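Local atomic coordinates of fiber protein 2 (Fowl adenovirus 1, PDB entry 2VTW), a protein that forms, as a homotrimer, the short fibre of the virus, whose C-terminal head domain, the part described here, probably binds a host receptor during attachment. Residues A[18-23]-A[28-33]; A[76-81]-A[102-107]; A[169-174]-A[187-192]. One frame throughout, in Å; residues are numbered along the deposited sequence.

Interaction 1: A[18-23]-A[28-33]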
ATOM      1  N   THR A  18      14.710 -21.760  -7.207  1.00 33.62           N
ATOM      2  CA  THR A  18      13.820 -22.459  -8.162  1.00 33.36           C
ATOM      3  C   THR A  18      12.975 -21.522  -9.049  1.00 33.16           C
ATOM      4  O   THR A  18      12.304 -21.990  -9.958  1.00 33.24           O
ATOM      5  CB  THR A  18      12.881 -23.394  -7.419  1.00 33.86           C
ATOM      6  OG1 THR A  18      12.110 -22.641  -6.474  1.00 35.53           O
ATOM      7  CG2 THR A  18      13.685 -24.461  -6.676  1.00 34.20           C
ATOM      8  N   GLY A  19      13.021 -20.203  -8.802  1.00 31.96           N
ATOM      9  CA  GLY A  19      12.261 -19.252  -9.593  1.00 30.95           C
ATOM     10  C   GLY A  19      12.956 -18.922 -10.895  1.00 30.24           C
ATOM     11  O   GLY A  19      14.179 -18.817 -10.929  1.00 29.54           O
ATOM     12  N   ASN A  20      12.170 -18.791 -11.966  1.00 29.67           N
ATOM     13  CA  ASN A  20      12.680 -18.439 -13.290  0.50 29.96           C
ATOM     14  C   ASN A  20      12.312 -16.997 -13.594  1.00 30.01           C
ATOM     15  O   ASN A  20      11.177 -16.709 -14.002  1.00 30.27           O
ATOM     16  CB  ASN A  20      12.082 -19.336 -14.388  0.50 30.01           C
ATOM     17  CG  ASN A  20      12.462 -20.790 -14.242  0.50 30.20           C
ATOM     18  OD1 ASN A  20      13.561 -21.120 -13.803  0.50 30.54           O
ATOM     19  ND2 ASN A  20      11.546 -21.677 -14.624  0.50 32.63           N
ATOM     20  N   PHE A  21      13.262 -16.086 -13.399  1.00 29.22           N
ATOM     21  CA  PHE A  21      13.015 -14.671 -13.596  1.00 29.12           C
ATOM     22  C   PHE A  21      13.738 -14.233 -14.852  1.00 29.02           C
ATOM     23  O   PHE A  21      14.657 -14.906 -15.309  1.00 29.42           O
ATOM     24  CB  PHE A  21      13.484 -13.888 -12.346  1.00 28.35           C
ATOM     25  CG  PHE A  21      12.962 -14.457 -11.026  1.00 27.50           C
ATOM     26  CD1 PHE A  21      11.721 -15.068 -10.949  1.00 25.48           C
ATOM     27  CD2 PHE A  21      13.709 -14.347  -9.863  1.00 28.22           C
ATOM     28  CE1 PHE A  21      11.244 -15.604  -9.762  1.00 26.93           C
ATOM     29  CE2 PHE A  21      13.229 -14.858  -8.658  1.00 27.68           C
ATOM     30  CZ  PHE A  21      11.990 -15.490  -8.609  1.00 27.68           C
ATOM     31  N   VAL A  22      13.338 -13.113 -15.424  1.00 28.93           N
ATOM     32  CA  VAL A  22      13.948 -12.677 -16.658  1.00 29.35           C
ATOM     33  C   VAL A  22      14.309 -11.194 -16.616  1.00 30.04           C
ATOM     34  O   VAL A  22      13.509 -10.375 -16.155  1.00 29.79           O
ATOM     35  CB  VAL A  22      13.009 -12.945 -17.859  1.00 28.98           C
ATOM     36  CG1 VAL A  22      13.717 -12.637 -19.164  1.00 27.63           C
ATOM     37  CG2 VAL A  22      12.499 -14.366 -17.821  1.00 27.05           C
ATOM     38  N   SER A  23      15.507 -10.870 -17.114  1.00 30.24           N
ATOM     39  CA  SER A  23      16.019  -9.508 -17.169  1.00 30.97           C
ATOM     40  C   SER A  23      15.441  -8.770 -18.368  1.00 31.51           C
ATOM     41  O   SER A  23      15.003  -9.397 -19.336  1.00 31.61           O
ATOM     42  CB  SER A  23      17.551  -9.520 -17.280  1.00 30.88           C
ATOM     43  OG  SER A  23      17.980  -9.407 -18.645  1.00 32.60           O
ATOM     44  N   PRO A  28      17.176 -15.089 -18.982  1.00 36.39           N
ATOM     45  CA  PRO A  28      16.646 -15.656 -17.751  1.00 36.11           C
ATOM     46  C   PRO A  28      17.711 -15.860 -16.702  1.00 35.81           C
ATOM     47  O   PRO A  28      18.903 -15.848 -17.012  1.00 36.48           O
ATOM     48  CB  PRO A  28      16.089 -17.026 -18.182  1.00 36.35           C
ATOM     49  CG  PRO A  28      16.029 -16.990 -19.639  1.00 36.76           C
ATOM     50  CD  PRO A  28      17.124 -16.066 -20.080  1.00 36.91           C
ATOM     51  N   PHE A  29      17.267 -16.069 -15.472  1.00 34.72           N
ATOM     52  CA  PHE A  29      18.159 -16.357 -14.376  1.00 34.29           C
ATOM     53  C   PHE A  29      17.319 -16.932 -13.270  1.00 33.24           C
ATOM     54  O   PHE A  29      16.099 -16.959 -13.363  1.00 33.20           O
ATOM     55  CB  PHE A  29      18.929 -15.094 -13.916  1.00 33.82           C
ATOM     56  CG  PHE A  29      18.042 -13.991 -13.351  1.00 33.97           C
ATOM     57  CD1 PHE A  29      17.815 -13.901 -11.977  1.00 33.04           C
ATOM     58  CD2 PHE A  29      17.441 -13.049 -14.198  1.00 33.48           C
ATOM     59  CE1 PHE A  29      17.005 -12.895 -11.438  1.00 33.14           C
ATOM     60  CE2 PHE A  29      16.626 -12.040 -13.665  1.00 33.03           C
ATOM     61  CZ  PHE A  29      16.425 -11.961 -12.276  1.00 32.54           C
ATOM     62  N   ASN A  30      17.975 -17.393 -12.221  1.00 32.76           N
ATOM     63  CA  ASN A  30      17.286 -18.036 -11.134  1.00 32.58           C
ATOM     64  C   ASN A  30      17.396 -17.264  -9.805  1.00 32.42           C
ATOM     65  O   ASN A  30      18.445 -16.732  -9.467  1.00 33.22           O
ATOM     66  CB  ASN A  30      17.818 -19.454 -11.002  1.00 33.28           C
ATOM     67  CG  ASN A  30      17.603 -20.257 -12.276  1.00 35.58           C
ATOM     68  OD1 ASN A  30      18.565 -20.653 -12.947  1.00 37.48           O
ATOM     69  ND2 ASN A  30      16.325 -20.447 -12.653  1.00 37.34           N
ATOM     70  N   GLY A  31      16.301 -17.225  -9.060  1.00 31.07           N
ATOM     71  CA  GLY A  31      16.262 -16.535  -7.777  1.00 29.79           C
ATOM     72  C   GLY A  31      15.378 -17.299  -6.835  1.00 28.51           C
ATOM     73  O   GLY A  31      14.578 -18.114  -7.280  1.00 28.41           O
ATOM     74  N   SER A  32      15.550 -17.064  -5.534  1.00 27.19           N
ATOM     75  CA  SER A  32      14.661 -17.616  -4.523  1.00 26.68           C
ATOM     76  C   SER A  32      13.519 -16.633  -4.269  1.00 25.71           C
ATOM     77  O   SER A  32      13.605 -15.460  -4.641  1.00 25.59           O
ATOM     78  CB  SER A  32      15.428 -17.888  -3.233  1.00 26.45           C
ATOM     79  OG  SER A  32      16.671 -18.529  -3.540  1.00 28.69           O
ATOM     80  N   TYR A  33      12.454 -17.108  -3.646  1.00 24.87           N
ATOM     81  CA  TYR A  33      11.310 -16.245  -3.378  1.00 24.83           C
ATOM     82  C   TYR A  33      10.547 -16.808  -2.205  1.00 23.72           C
ATOM     83  O   TYR A  33      10.645 -18.003  -1.888  1.00 23.44           O
ATOM     84  CB  TYR A  33      10.403 -16.110  -4.613  1.00 25.62           C
ATOM     85  CG  TYR A  33       9.672 -17.396  -4.914  1.00 25.96           C
ATOM     86  CD1 TYR A  33       8.493 -17.699  -4.252  1.00 25.44           C
ATOM     87  CD2 TYR A  33      10.205 -18.346  -5.790  1.00 28.12           C
ATOM     88  CE1 TYR A  33       7.826 -18.897  -4.468  1.00 27.74           C
ATOM     89  CE2 TYR A  33       9.537 -19.586  -6.011  1.00 27.45           C
ATOM     90  CZ  TYR A  33       8.347 -19.833  -5.343  1.00 27.09           C
ATOM     91  OH  TYR A  33       7.655 -21.004  -5.506  1.00 27.73           O
TER

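Interaction 2: A[76-81]-A[102-107]. With SO4 (sulfate ion), chain G.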
ATOM      1  N   VAL A  76       3.704 -13.892 -10.653  1.00 19.74           N
ATOM      2  CA  VAL A  76       2.978 -14.694  -9.652  1.00 20.23           C
ATOM      3  C   VAL A  76       1.746 -15.297 -10.323  1.00 20.97           C
ATOM      4  O   VAL A  76       0.958 -14.575 -10.979  1.00 21.15           O
ATOM      5  CB  VAL A  76       2.580 -13.902  -8.399  1.00 19.75           C
ATOM      6  CG1 VAL A  76       1.651 -14.708  -7.508  1.00 16.22           C
ATOM      7  CG2 VAL A  76       3.832 -13.505  -7.635  1.00 19.73           C
ATOM      8  N   SER A  77       1.593 -16.613 -10.149  1.00 21.39           N
ATOM      9  CA  SER A  77       0.582 -17.400 -10.863  1.00 21.25           C
ATOM     10  C   SER A  77      -0.172 -18.238  -9.884  1.00 20.99           C
ATOM     11  O   SER A  77       0.396 -18.671  -8.891  1.00 19.86           O
ATOM     12  CB  SER A  77       1.235 -18.283 -11.925  1.00 22.43           C
ATOM     13  OG  SER A  77       0.270 -19.054 -12.629  1.00 25.62           O
ATOM     14  N   SER A  78      -1.480 -18.369 -10.140  1.00 20.44           N
ATOM     15  CA  SER A  78      -2.348 -19.319  -9.486  1.00 21.18           C
ATOM     16  C   SER A  78      -2.592 -20.583 -10.377  1.00 21.36           C
ATOM     17  O   SER A  78      -3.291 -21.480  -9.950  1.00 21.21           O
ATOM     18  CB  SER A  78      -3.704 -18.680  -9.170  1.00 20.59           C
ATOM     19  OG  SER A  78      -4.387 -18.293 -10.363  1.00 21.00           O
ATOM     20  N   PHE A  79      -2.039 -20.602 -11.592  1.00 22.18           N
ATOM     21  CA  PHE A  79      -2.179 -21.717 -12.552  1.00 23.03           C
ATOM     22  C   PHE A  79      -0.811 -22.394 -12.661  1.00 23.31           C
ATOM     23  O   PHE A  79      -0.047 -22.157 -13.614  1.00 22.28           O
ATOM     24  CB  PHE A  79      -2.602 -21.204 -13.931  1.00 23.27           C
ATOM     25  CG  PHE A  79      -3.893 -20.412 -13.934  1.00 23.84           C
ATOM     26  CD1 PHE A  79      -5.120 -21.051 -13.828  1.00 23.98           C
ATOM     27  CD2 PHE A  79      -3.872 -19.023 -14.044  1.00 22.85           C
ATOM     28  CE1 PHE A  79      -6.301 -20.329 -13.852  1.00 25.18           C
ATOM     29  CE2 PHE A  79      -5.043 -18.297 -14.069  1.00 22.87           C
ATOM     30  CZ  PHE A  79      -6.261 -18.942 -13.975  1.00 24.36           C
ATOM     31  N   LEU A  80      -0.493 -23.194 -11.655  1.00 24.11           N
ATOM     32  CA  LEU A  80       0.868 -23.660 -11.463  1.00 25.52           C
ATOM     33  C   LEU A  80       1.300 -24.679 -12.497  1.00 26.74           C
ATOM     34  O   LEU A  80       2.496 -24.891 -12.642  1.00 26.75           O
ATOM     35  CB  LEU A  80       1.064 -24.234 -10.056  1.00 26.24           C
ATOM     36  CG  LEU A  80       0.846 -23.252  -8.893  1.00 27.44           C
ATOM     37  CD1 LEU A  80       1.179 -23.869  -7.552  1.00 27.90           C
ATOM     38  CD2 LEU A  80       1.664 -21.975  -9.135  1.00 25.71           C
ATOM     39  N   THR A  81       0.354 -25.288 -13.224  1.00 27.31           N
ATOM     40  CA  THR A  81       0.712 -26.150 -14.366  1.00 28.26           C
ATOM     41  C   THR A  81       0.388 -25.526 -15.724  1.00 28.24           C
ATOM     42  O   THR A  81       1.245 -25.517 -16.610  1.00 28.69           O
ATOM     43  CB  THR A  81       0.104 -27.585 -14.215  1.00 28.96           C
ATOM     44  OG1 THR A  81      -1.289 -27.489 -13.885  1.00 33.03           O
ATOM     45  CG2 THR A  81       0.792 -28.326 -13.095  1.00 28.64           C
ATOM     46  N   SER A 102      -8.868 -19.687  -5.848  1.00 22.54           N
ATOM     47  CA  SER A 102      -9.109 -18.642  -4.876  1.00 21.81           C
ATOM     48  C   SER A 102      -8.018 -17.539  -4.921  1.00 21.21           C
ATOM     49  O   SER A 102      -8.193 -16.470  -4.308  1.00 21.54           O
ATOM     50  CB  SER A 102      -9.206 -19.240  -3.482  1.00 21.97           C
ATOM     51  OG  SER A 102     -10.164 -20.283  -3.428  1.00 22.57           O
ATOM     52  N   PHE A 103      -6.930 -17.775  -5.655  1.00 20.01           N
ATOM     53  CA  PHE A 103      -5.833 -16.816  -5.739  1.00 19.74           C
ATOM     54  C   PHE A 103      -5.610 -16.241  -7.126  1.00 19.76           C
ATOM     55  O   PHE A 103      -4.634 -15.523  -7.366  1.00 19.33           O
ATOM     56  CB  PHE A 103      -4.573 -17.442  -5.122  1.00 18.94           C
ATOM     57  CG  PHE A 103      -4.830 -17.942  -3.777  1.00 18.73           C
ATOM     58  CD1 PHE A 103      -4.857 -17.067  -2.686  1.00 17.49           C
ATOM     59  CD2 PHE A 103      -5.207 -19.265  -3.578  1.00 19.18           C
ATOM     60  CE1 PHE A 103      -5.182 -17.526  -1.432  1.00 17.66           C
ATOM     61  CE2 PHE A 103      -5.543 -19.719  -2.313  1.00 18.67           C
ATOM     62  CZ  PHE A 103      -5.536 -18.846  -1.237  1.00 17.96           C
ATOM     63  N   GLU A 104      -6.555 -16.521  -8.025  1.00 19.67           N
ATOM     64  CA  GLU A 104      -6.561 -15.933  -9.335  1.00 19.25           C
ATOM     65  C   GLU A 104      -7.013 -14.484  -9.201  1.00 18.70           C
ATOM     66  O   GLU A 104      -8.064 -14.216  -8.630  1.00 17.66           O
ATOM     67  CB  GLU A 104      -7.536 -16.658 -10.248  1.00 18.74           C
ATOM     68  CG  GLU A 104      -7.505 -16.187 -11.694  1.00 20.47           C
ATOM     69  CD  GLU A 104      -8.650 -16.772 -12.545  1.00 22.08           C
ATOM     70  OE1 GLU A 104      -9.323 -17.737 -12.086  1.00 24.43           O
ATOM     71  OE2 GLU A 104      -8.829 -16.265 -13.681  1.00 24.12           O
ATOM     72  N   PRO A 105      -6.222 -13.556  -9.753  1.00 17.85           N
ATOM     73  CA  PRO A 105      -6.654 -12.158  -9.760  1.00 17.88           C
ATOM     74  C   PRO A 105      -7.750 -11.918 -10.795  1.00 17.94           C
ATOM     75  O   PRO A 105      -7.779 -12.585 -11.845  1.00 17.45           O
ATOM     76  CB  PRO A 105      -5.386 -11.427 -10.146  1.00 18.46           C
ATOM     77  CG  PRO A 105      -4.649 -12.434 -11.031  1.00 17.49           C
ATOM     78  CD  PRO A 105      -4.904 -13.737 -10.381  1.00 17.40           C
ATOM     79  N   ALA A 106      -8.652 -10.984 -10.505  1.00 17.47           N
ATOM     80  CA  ALA A 106      -9.688 -10.613 -11.463  1.00 16.99           C
ATOM     81  C   ALA A 106      -9.089 -10.077 -12.740  1.00 16.55           C
ATOM     82  O   ALA A 106      -7.971  -9.569 -12.762  1.00 17.66           O
ATOM     83  CB  ALA A 106     -10.698  -9.587 -10.832  1.00 16.13           C
ATOM     84  N   ARG A 107      -9.830 -10.200 -13.831  1.00 17.23           N
ATOM     85  CA  ARG A 107      -9.449  -9.612 -15.105  1.00 17.53           C
ATOM     86  C   ARG A 107      -9.199  -8.145 -14.827  1.00 16.20           C
ATOM     87  O   ARG A 107      -9.971  -7.533 -14.107  1.00 15.27           O
ATOM     88  CB  ARG A 107     -10.615  -9.746 -16.106  1.00 17.89           C
ATOM     89  CG  ARG A 107     -10.319  -9.409 -17.588  1.00 20.18           C
ATOM     90  CD  ARG A 107     -11.650  -9.100 -18.406  1.00 23.77           C
ATOM     91  NE  ARG A 107     -11.767  -7.654 -18.736  1.00 30.33           N
ATOM     92  CZ  ARG A 107     -12.827  -6.871 -18.519  1.00 30.28           C
ATOM     93  NH1 ARG A 107     -13.951  -7.334 -17.989  1.00 34.91           N
ATOM     94  NH2 ARG A 107     -12.775  -5.597 -18.860  1.00 33.35           N
TER
HETATM   95  S   SO4 G1411      -3.657 -25.389 -12.977  1.00 36.48           S
HETATM   96  O1  SO4 G1411      -4.737 -24.421 -12.978  1.00 39.26           O
HETATM   97  O2  SO4 G1411      -4.163 -26.598 -13.599  1.00 40.81           O
HETATM   98  O3  SO4 G1411      -2.508 -24.931 -13.738  1.00 34.82           O
HETATM   99  O4  SO4 G1411      -3.358 -25.719 -11.602  1.00 38.06           O

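Interaction 3: A[169-174]-A[187-192]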
ATOM      1  N   PHE A 169       5.322  -8.582 -11.636  1.00 18.64           N
ATOM      2  CA  PHE A 169       6.093  -7.681 -10.769  1.00 18.84           C
ATOM      3  C   PHE A 169       7.374  -7.363 -11.497  1.00 18.91           C
ATOM      4  O   PHE A 169       8.178  -8.261 -11.708  1.00 19.48           O
ATOM      5  CB  PHE A 169       6.475  -8.356  -9.463  1.00 19.15           C
ATOM      6  CG  PHE A 169       5.337  -8.595  -8.516  1.00 19.98           C
ATOM      7  CD1 PHE A 169       5.206  -7.846  -7.370  1.00 20.37           C
ATOM      8  CD2 PHE A 169       4.436  -9.621  -8.738  1.00 19.22           C
ATOM      9  CE1 PHE A 169       4.184  -8.076  -6.480  1.00 20.72           C
ATOM     10  CE2 PHE A 169       3.384  -9.860  -7.838  1.00 21.09           C
ATOM     11  CZ  PHE A 169       3.250  -9.094  -6.722  1.00 20.74           C
ATOM     12  N   THR A 170       7.573  -6.117 -11.913  1.00 19.15           N
ATOM     13  CA  THR A 170       8.840  -5.733 -12.536  1.00 19.26           C
ATOM     14  C   THR A 170       9.647  -4.874 -11.569  1.00 20.10           C
ATOM     15  O   THR A 170       9.206  -3.787 -11.153  1.00 20.34           O
ATOM     16  CB  THR A 170       8.685  -5.084 -13.918  1.00 19.83           C
ATOM     17  OG1 THR A 170       8.010  -5.982 -14.820  1.00 20.25           O
ATOM     18  CG2 THR A 170      10.048  -4.745 -14.514  1.00 18.95           C
ATOM     19  N   PHE A 171      10.817  -5.396 -11.214  1.00 19.45           N
ATOM     20  CA  PHE A 171      11.747  -4.770 -10.277  1.00 19.68           C
ATOM     21  C   PHE A 171      12.663  -3.865 -11.055  1.00 20.41           C
ATOM     22  O   PHE A 171      13.370  -4.320 -11.943  1.00 21.29           O
ATOM     23  CB  PHE A 171      12.531  -5.842  -9.533  1.00 18.16           C
ATOM     24  CG  PHE A 171      11.665  -6.710  -8.661  1.00 17.07           C
ATOM     25  CD1 PHE A 171      11.648  -6.538  -7.294  1.00 15.03           C
ATOM     26  CD2 PHE A 171      10.856  -7.700  -9.211  1.00 17.83           C
ATOM     27  CE1 PHE A 171      10.837  -7.318  -6.476  1.00 18.13           C
ATOM     28  CE2 PHE A 171      10.033  -8.495  -8.401  1.00 15.10           C
ATOM     29  CZ  PHE A 171      10.027  -8.318  -7.044  1.00 18.22           C
ATOM     30  N   GLN A 172      12.643  -2.578 -10.726  1.00 20.17           N
ATOM     31  CA  GLN A 172      13.357  -1.577 -11.479  1.00 20.86           C
ATOM     32  C   GLN A 172      14.499  -1.008 -10.623  1.00 22.02           C
ATOM     33  O   GLN A 172      14.278  -0.117  -9.780  1.00 21.20           O
ATOM     34  CB  GLN A 172      12.387  -0.494 -11.921  1.00 20.64           C
ATOM     35  CG  GLN A 172      11.089  -1.085 -12.527  1.00 19.93           C
ATOM     36  CD  GLN A 172      10.153  -0.057 -13.100  1.00 21.01           C
ATOM     37  OE1 GLN A 172       9.316  -0.377 -13.953  1.00 20.97           O
ATOM     38  NE2 GLN A 172      10.288   1.198 -12.663  1.00 18.84           N
ATOM     39  N   CYS A 173      15.703  -1.559 -10.836  1.00 22.53           N
ATOM     40  CA  CYS A 173      16.921  -1.157 -10.100  1.00 23.74           C
ATOM     41  C   CYS A 173      17.402   0.223 -10.512  1.00 24.36           C
ATOM     42  O   CYS A 173      17.411   0.562 -11.711  1.00 24.62           O
ATOM     43  CB  CYS A 173      18.059  -2.147 -10.341  1.00 23.51           C
ATOM     44  SG  CYS A 173      17.803  -3.799  -9.701  1.00 24.92           S
ATOM     45  N   ALA A 174      17.818   1.022  -9.530  1.00 25.77           N
ATOM     46  CA  ALA A 174      18.347   2.376  -9.815  1.00 26.67           C
ATOM     47  C   ALA A 174      19.692   2.311 -10.544  1.00 27.51           C
ATOM     48  O   ALA A 174      19.983   3.184 -11.378  1.00 27.31           O
ATOM     49  CB  ALA A 174      18.468   3.201  -8.531  1.00 26.79           C
ATOM     50  N   VAL A 187      21.369  -9.717  -3.463  1.00 27.84           N
ATOM     51  CA  VAL A 187      20.380  -8.650  -3.283  1.00 26.52           C
ATOM     52  C   VAL A 187      19.090  -9.339  -2.861  1.00 25.67           C
ATOM     53  O   VAL A 187      18.723 -10.367  -3.418  1.00 25.62           O
ATOM     54  CB  VAL A 187      20.176  -7.800  -4.553  1.00 26.55           C
ATOM     55  CG1 VAL A 187      19.727  -8.671  -5.725  1.00 26.37           C
ATOM     56  CG2 VAL A 187      19.160  -6.637  -4.284  1.00 27.18           C
ATOM     57  N   ALA A 188      18.473  -8.827  -1.805  1.00 23.98           N
ATOM     58  CA  ALA A 188      17.259  -9.377  -1.246  1.00 23.54           C
ATOM     59  C   ALA A 188      16.283  -8.216  -1.004  1.00 23.09           C
ATOM     60  O   ALA A 188      16.672  -7.140  -0.496  1.00 22.54           O
ATOM     61  CB  ALA A 188      17.536 -10.133   0.034  1.00 22.33           C
ATOM     62  N   ILE A 189      15.029  -8.434  -1.388  1.00 22.53           N
ATOM     63  CA  ILE A 189      14.035  -7.366  -1.442  1.00 22.29           C
ATOM     64  C   ILE A 189      12.733  -7.880  -0.899  1.00 21.36           C
ATOM     65  O   ILE A 189      12.357  -9.027  -1.154  1.00 20.53           O
ATOM     66  CB  ILE A 189      13.828  -6.850  -2.881  1.00 22.71           C
ATOM     67  CG1 ILE A 189      12.780  -5.727  -2.929  1.00 23.09           C
ATOM     68  CG2 ILE A 189      13.396  -7.985  -3.781  1.00 24.50           C
ATOM     69  CD1 ILE A 189      12.772  -4.943  -4.218  1.00 23.07           C
ATOM     70  N   GLY A 190      12.060  -7.015  -0.139  1.00 21.24           N
ATOM     71  CA  GLY A 190      10.709  -7.263   0.344  1.00 20.44           C
ATOM     72  C   GLY A 190      10.510  -6.847   1.783  1.00 19.61           C
ATOM     73  O   GLY A 190      11.435  -6.327   2.418  1.00 19.80           O
ATOM     74  N   PRO A 191       9.308  -7.101   2.322  1.00 18.10           N
ATOM     75  CA  PRO A 191       8.169  -7.697   1.594  1.00 18.23           C
ATOM     76  C   PRO A 191       7.546  -6.711   0.611  1.00 18.26           C
ATOM     77  O   PRO A 191       7.325  -5.545   0.954  1.00 19.26           O
ATOM     78  CB  PRO A 191       7.179  -8.064   2.703  1.00 17.81           C
ATOM     79  CG  PRO A 191       7.529  -7.178   3.855  1.00 17.22           C
ATOM     80  CD  PRO A 191       8.983  -6.803   3.718  1.00 17.55           C
ATOM     81  N   VAL A 192       7.345  -7.158  -0.626  1.00 18.16           N
ATOM     82  CA  VAL A 192       6.669  -6.361  -1.634  1.00 17.40           C
ATOM     83  C   VAL A 192       5.206  -6.747  -1.560  1.00 17.70           C
ATOM     84  O   VAL A 192       4.882  -7.910  -1.822  1.00 16.24           O
ATOM     85  CB  VAL A 192       7.221  -6.652  -3.011  1.00 17.62           C
ATOM     86  CG1 VAL A 192       6.447  -5.865  -4.082  1.00 15.84           C
ATOM     87  CG2 VAL A 192       8.735  -6.341  -3.057  1.00 18.77           C
TER

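Interaction 1: A[18-23]-A[28-33]
Phe21 and Phe29 meet edge to face across an antiparallel hairpin, the edge of the Phe21 ring turned toward the face of Phe29. Their planes stand at 79° and their centroids are 6.0 Å apart, an offset T-shaped pair. A CH-pi contact accompanies it: Phe21 CB lies over the Phe29 face, 3.5 Å from Phe29 CZ. The torsion of Phe29 (chi1 64°) sets CG between its own N and carbonyl carbon, which lays the ring across the backbone of the facing strand. Phe21 instead extends along the partner strand, and its CE2 comes 3.6 Å from Gly31 CA, where no side chain intervenes.

The two phenylalanines are a hydrogen-bonded pair, linked both ways by Phe21 N to Phe29 O at 3.0 Å and Phe29 N to Phe21 O at 2.9 Å. Gly19 and Gly31 form the next such pair. On the other face, the Asn20 and Asn30 side chains run alongside each other in the same direction, their amide planes turned well apart. Asn30 ND2 donates to Gly19 O at 3.2 Å (N-H...O 164°) and approaches it from above the carbonyl plane. Gly31 N reaches the same oxygen from the opposite face, giving it two donors.

The hairpin joins strands 4-23 and 28-40. Phe21 and Phe29 pack on Val50 and Val52 of strand 43-53, respectively, and Phe29 also meets Phe72 of strand 71-76 edge-to-face.

Interaction 2: A[76-81]-A[102-107]
This is a partly buried loop-to-loop packing contact in the beta-sandwich of the fibre head. The connection that leaves strand 71-76 meets the one that follows strand 92-94, with no hydrogen bond between the two segments. The touching residues are few, and 157 Å² is buried in all. An ST turn shapes the first loop: Ser77 OG accepts from Phe79 N at 3.0 Å, and it is also hydrogen-bonded to Cys83 O.

Just beyond Ser77, Ser78 faces the second segment. Its CB lies 3.7 Å from Phe103 C, and its OG packs beside the backbone and CB of Glu104, 3.4 Å from Glu104 CA. Phe79 provides the other half of the contact. Its CZ meets the carboxylate carbon Glu104 CD at 3.5 Å, and OE2 lies at the ring edge, near the ring plane. Ring and carboxylate are turned 64° against each other, so they do not stack. Glu104 reaches this place with CG anti to its backbone N (chi1 -174°) and the chain extended beyond. Arg200 forms a salt bridge with Glu104 OE1, a second partner that probably fixes the carboxylate beside the phenylalanine. The Phe79 ring is further flanked by Tyr164 in an edge-to-face pair and by Leu166, which ties the loop to strand 163-173.

A sulfate ion, probably from the crystallisation liquor, sits by the first loop. Gln82 N is hydrogen-bonded to it, and Thr81 OG1 makes a weak bond to its O3. The same sulfate O3 accepts a hydrogen bond from Thr81 N at 2.9 Å. Sulfate O1 lies at the edge of the Phe79 ring, 3.5 Å from Phe79 CD1.

Interaction 3: A[169-174]-A[187-192]
Phe171 meets Ile189 at the ring edge: Ile189 CD1 lies near the ring plane, 3.6 Å from Phe171 CD1. The second branch of the isoleucine joins in, with CG2 3.8 Å from Phe171 CE1. Ile189 swings CG1 away from its backbone N (chi1 -180°), and with the chain extended beyond it CD1 and CG2 both reach the CD1-CE1 edge of the ring, CG2 off to one side of its plane. Val192 divides its methyls between two phenylalanines. CG2 approaches Phe171 CE1 obliquely at 4.1 Å, whereas CG1 sits at the edge of the other ring, 4.0 Å from Phe169 CE1.

No hydrogen bond crosses the contact. The axes of the two short segments come no closer than 11.0 Å, too far for backbone pairing, so side chains alone bridge the gap. All four are buried.

In the next shell, Phe72 stacks on Phe171, and Phe169 touches Val76. Backbone hydrogen bonds between Phe169 and Val74 and between Phe171 and Phe72 hold their strand against strand 71-76. Met151 of strand 147-157 touches both Phe169 and Val192, and Val50 of strand 43-53 packs on Ile189. On the far strand, Ala188 and Pro191 pack against Ile110 and Pro197 of the third subunit. Inward-pointing apolar side chains from two facing strands that do not pair with each other, here Phe169 and Phe171 against Ile189 and Val192 with a cis peptide before Pro191 interrupting simple alternation, are characteristic of a beta-sandwich interior, as in adenovirus fibre heads.

Interaction 3 is the wholly buried contact, made of apolar side chains between strands too far apart to pair. Interaction 1 is partly buried and joins neighbouring strands by backbone hydrogen bonds, with phenylalanines on one face and asparagines on the other. Interaction 2 is a partly buried meeting of loops, smaller than interaction 1, where a serine, an aromatic ring and a carboxylate pack without cross-segment hydrogen bonds. Interactions 1 and 3 reach the same sheet, their centres about 12 Å apart, and Phe72 touches aromatic rings of both. Interactions 2 and 3 have centres about 21 Å apart, yet meet where Val76 CG2 packs 3.7 Å from Phe169 CE2.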